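Local coordinates for Cys-Gly metallodipeptidase DUG1 (Saccharomyces cerevisiae, PDB 4G1P), which hydrolyses the dipeptide Cys-Gly as a dinuclear zinc peptidase of the M20A family and serves as the catalytic component of the glutathione-degrading DUG complex, at the interface of chains A and B. Coordinates in Å, arbitrary orientation; residue numbers count along the deposited sequence, not the author numbering. Chains: chain A/B, Cys-Gly metallodipeptidase DUG1.

Contact 1: the interface of chains A and B. Residues chain A 246-247, 250, 373, 375; chain B 256-258.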
loop_
_atom_site.group_PDB
_atom_site.type_symbol
_atom_site.label_atom_id
_atom_site.label_comp_id
_atom_site.label_asym_id
_atom_site.label_seq_id
_atom_site.Cartn_x
_atom_site.Cartn_y
_atom_site.Cartn_z
ATOM N N ILE A 246 -4.981 -6.510 -12.789
ATOM C CA ILE A 246 -5.317 -7.865 -13.195
ATOM C C ILE A 246 -4.143 -8.500 -13.953
ATOM O O ILE A 246 -3.734 -9.631 -13.669
ATOM C CB ILE A 246 -6.616 -7.890 -14.004
ATOM C CG1 ILE A 246 -7.790 -7.529 -13.094
ATOM C CG2 ILE A 246 -6.843 -9.250 -14.618
ATOM C CD1 ILE A 246 -9.120 -7.333 -13.821
ATOM N N ASP A 247 -3.585 -7.758 -14.900
ATOM C CA ASP A 247 -2.384 -8.219 -15.582
ATOM C C ASP A 247 -1.284 -8.518 -14.566
ATOM O O ASP A 247 -0.635 -9.572 -14.622
ATOM C CB ASP A 247 -1.906 -7.177 -16.591
ATOM C CG ASP A 247 -2.974 -6.833 -17.618
ATOM O OD1 ASP A 247 -3.915 -7.639 -17.762
ATOM O OD2 ASP A 247 -2.874 -5.769 -18.272
ATOM N N GLN A 250 -1.116 -11.695 -12.712
ATOM C CA GLN A 250 -0.678 -12.766 -13.574
ATOM C C GLN A 250 0.836 -12.746 -13.795
ATOM O O GLN A 250 1.493 -13.774 -13.692
ATOM C CB GLN A 250 -1.483 -12.757 -14.876
ATOM C CG GLN A 250 -2.796 -13.503 -14.706
ATOM C CD GLN A 250 -3.913 -13.004 -15.599
ATOM O OE1 GLN A 250 -3.696 -12.205 -16.511
ATOM N NE2 GLN A 250 -5.129 -13.481 -15.336
ATOM N N LEU A 373 -0.729 -12.103 -22.402
ATOM C CA LEU A 373 -1.981 -11.748 -21.764
ATOM C C LEU A 373 -2.946 -11.158 -22.770
ATOM O O LEU A 373 -4.153 -11.166 -22.552
ATOM C CB LEU A 373 -1.752 -10.751 -20.649
ATOM C CG LEU A 373 -0.970 -11.265 -19.462
ATOM C CD1 LEU A 373 -1.280 -10.382 -18.276
ATOM C CD2 LEU A 373 -1.351 -12.695 -19.172
ATOM N N SER A 375 -3.148 -7.944 -23.635
ATOM C CA SER A 375 -3.677 -6.813 -22.910
ATOM C C SER A 375 -3.260 -5.539 -23.607
ATOM O O SER A 375 -2.130 -5.427 -24.077
ATOM C CB SER A 375 -3.149 -6.817 -21.475
ATOM O OG SER A 375 -3.189 -5.516 -20.912
ATOM N N VAL B 256 -10.088 -13.746 -12.504
ATOM C CA VAL B 256 -10.528 -13.048 -13.704
ATOM C C VAL B 256 -9.361 -12.897 -14.675
ATOM O O VAL B 256 -8.231 -12.719 -14.258
ATOM C CB VAL B 256 -11.066 -11.645 -13.353
ATOM C CG1 VAL B 256 -10.007 -10.827 -12.616
ATOM C CG2 VAL B 256 -11.508 -10.916 -14.604
ATOM N N ASP B 257 -9.615 -12.978 -15.972
ATOM C CA ASP B 257 -8.523 -12.792 -16.917
ATOM C C ASP B 257 -8.405 -11.346 -17.412
ATOM O O ASP B 257 -9.081 -10.451 -16.929
ATOM C CB ASP B 257 -8.608 -13.794 -18.077
ATOM C CG ASP B 257 -9.889 -13.656 -18.891
ATOM O OD1 ASP B 257 -10.423 -12.531 -19.013
ATOM O OD2 ASP B 257 -10.359 -14.684 -19.415
ATOM N N SER B 258 -7.535 -11.130 -18.380
ATOM C CA SER B 258 -7.202 -9.788 -18.802
ATOM C C SER B 258 -8.155 -9.342 -19.890
ATOM O O SER B 258 -7.946 -8.315 -20.542
ATOM C CB SER B 258 -5.759 -9.757 -19.309
ATOM O OG SER B 258 -4.891 -10.387 -18.384
HETATM O O HOH W 1 -5.521 -13.475 -18.794
#
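Helix 244-252 of chain A meets loop 256-258 of chain B in this part of the homodimer interface, and B:Ser258 loses the largest area among the residues of this patch, 69 Å². Its hydroxyl OG, placed beside its own backbone N (chi1 -49°), lies between two acceptors one helical turn apart. It donates to the carboxylate oxygen OD1 of A:Asp247 at 3.0 Å, meeting that oxygen nearly along its C-O axis. The amide oxygen OE1 of A:Gln250, as modelled, is 2.9 Å from the same OG; the single hydroxyl proton can serve one acceptor at a time, so the two may alternate. Within chain A, the hydroxyl OG of A:Ser375 donates to the other carboxylate oxygen, OD2 of A:Asp247, at 2.7 Å, approaching from above the carboxylate plane (36° out of it), so both oxygens are held and the group is hindered from turning. With an alanine in place of A:Asp247, the hydroxyl of A:Ser375 would probably lose this acceptor and that of B:Ser258 would be left to A:Gln250 and a water. That water lies 3.1 Å from the backbone N of B:Ser258 and also pairs with OG of B:Ser258 and OE1 of A:Gln250. The apolar flank is made by A:Ile246 and B:Val256, whose side chains lie nearly perpendicular, with CD1 of A:Ile246 3.8 Å from CG1 of B:Val256.

Contact 2: the interface of chains A and B. Residues chain A 292, 296, 301-302, 313; chain B 237, 240-241.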
loop_
_atom_site.group_PDB
_atom_site.type_symbol
_atom_site.label_atom_id
_atom_site.label_comp_id
_atom_site.label_asym_id
_atom_site.label_seq_id
_atom_site.Cartn_x
_atom_site.Cartn_y
_atom_site.Cartn_z
ATOM N N LEU A 292 14.022 -22.678 13.280
ATOM C CA LEU A 292 13.429 -21.869 12.227
ATOM C C LEU A 292 11.982 -21.491 12.572
ATOM O O LEU A 292 11.596 -20.337 12.451
ATOM C CB LEU A 292 13.485 -22.600 10.890
ATOM C CG LEU A 292 12.877 -21.843 9.712
ATOM C CD1 LEU A 292 13.702 -20.593 9.442
ATOM C CD2 LEU A 292 12.806 -22.739 8.479
ATOM N N THR A 296 10.363 -17.795 13.132
ATOM C CA THR A 296 9.248 -17.538 12.244
ATOM C C THR A 296 7.964 -17.216 13.008
ATOM O O THR A 296 7.222 -16.311 12.645
ATOM C CB THR A 296 9.039 -18.739 11.343
ATOM O OG1 THR A 296 9.814 -18.555 10.154
ATOM C CG2 THR A 296 7.639 -18.856 10.967
ATOM N N SER A 301 7.799 -23.580 7.351
ATOM C CA SER A 301 9.022 -23.828 6.614
ATOM C C SER A 301 8.713 -24.512 5.303
ATOM O O SER A 301 7.689 -25.153 5.170
ATOM C CB SER A 301 9.937 -24.739 7.414
ATOM O OG SER A 301 11.012 -25.171 6.598
ATOM N N LEU A 302 9.616 -24.399 4.347
ATOM C CA LEU A 302 9.479 -25.109 3.089
ATOM C C LEU A 302 10.279 -26.412 3.061
ATOM O O LEU A 302 10.220 -27.143 2.086
ATOM C CB LEU A 302 9.944 -24.211 1.941
ATOM C CG LEU A 302 9.216 -22.882 1.717
ATOM C CD1 LEU A 302 9.945 -22.060 0.657
ATOM C CD2 LEU A 302 7.756 -23.112 1.315
ATOM N N ARG A 313 18.741 -21.406 2.344
ATOM C CA ARG A 313 19.076 -20.065 2.836
ATOM C C ARG A 313 20.384 -19.550 2.260
ATOM O O ARG A 313 20.541 -18.353 2.085
ATOM C CB ARG A 313 19.247 -20.032 4.348
ATOM C CG ARG A 313 18.074 -20.491 5.139
ATOM C CD ARG A 313 18.497 -20.681 6.581
ATOM N NE ARG A 313 18.705 -19.400 7.239
ATOM C CZ ARG A 313 18.128 -19.064 8.380
ATOM N NH1 ARG A 313 17.332 -19.929 8.983
ATOM N NH2 ARG A 313 18.356 -17.876 8.924
ATOM N N PHE B 237 15.282 -15.320 5.458
ATOM C CA PHE B 237 14.284 -16.375 5.389
ATOM C C PHE B 237 13.889 -16.732 3.952
ATOM O O PHE B 237 13.114 -17.650 3.733
ATOM C CB PHE B 237 13.054 -15.977 6.204
ATOM C CG PHE B 237 13.350 -15.704 7.651
ATOM C CD1 PHE B 237 13.755 -14.447 8.067
ATOM C CD2 PHE B 237 13.224 -16.702 8.602
ATOM C CE1 PHE B 237 14.029 -14.197 9.404
ATOM C CE2 PHE B 237 13.500 -16.454 9.938
ATOM C CZ PHE B 237 13.902 -15.203 10.335
ATOM N N VAL B 240 12.988 -20.351 2.209
ATOM C CA VAL B 240 12.946 -21.309 3.304
ATOM C C VAL B 240 11.630 -21.307 4.080
ATOM O O VAL B 240 11.249 -22.314 4.651
ATOM C CB VAL B 240 14.169 -21.089 4.231
ATOM C CG1 VAL B 240 13.746 -20.685 5.633
ATOM C CG2 VAL B 240 15.067 -22.319 4.228
ATOM N N VAL B 241 10.939 -20.169 4.091
ATOM C CA VAL B 241 9.591 -20.067 4.655
ATOM C C VAL B 241 8.611 -19.747 3.542
ATOM O O VAL B 241 8.973 -19.125 2.548
ATOM C CB VAL B 241 9.497 -18.956 5.709
ATOM C CG1 VAL B 241 10.621 -19.112 6.739
ATOM C CG2 VAL B 241 9.598 -17.602 5.052
#
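The backbone carbonyl O of B:Val240 accepts a hydrogen bond from the backbone N of A:Leu302 at 2.7 Å, with 155° at the hydrogen. This bond belongs to a short antiparallel bridge pairing A:Ser301 with B:Val241; the hydroxyl of A:Ser301 adds at most a weak bond to the same carbonyl. The side chain of A:Leu302 lies against the same stretch of chain B backbone, its CD1 3.6 Å from the carbonyl O of B:Val241. The side chain of B:Val240 is held from two directions by its separate methyls. CG1 meets the end of A:Leu292, the two side chains reaching tip to tip with CD2 of the leucine at 3.6 Å. CG2 packs on the aliphatic CG of A:Arg313 at 3.6 Å, so the arginine contributes its methylene here and not its guanidinium group. With chi1 at 180°, A:Leu292 extends its branch from the helix so that both methyls face chain B, and CD1 comes within 4.0 Å of CD2 at the ring edge of B:Phe237, the two side chains running antiparallel, side by side. Alongside, CG1 of B:Val241 lies 3.6 Å from OG1 of A:Thr296, a van der Waals contact. Further out, helix 289-296 presents A:Leu292 and A:Thr296 from successive turns, and helix 306-314 supplies A:Arg313. The patch thereby docks loop 237-241 of one subunit onto two helices and a loop of the other, contributing to the homodimer.

The C-alpha centres of contact 1 and contact 2 are about 31 Å apart, and the two have no residue in common, yet they draw on neighbouring stretches of sequence: chain B gives residues 237-241 to contact 2 and 256-258 to contact 1, on either side of helix 244-252, whose chain A copy supplies part of contact 1. Two-fold symmetry repeats both, so each subunit is tied at several separated places, which should resist rocking of one against the other. The centre of contact 2 is about 21 Å from A:Glu171, that of contact 1 about 34 Å; the distances alone do not show an effect on catalysis.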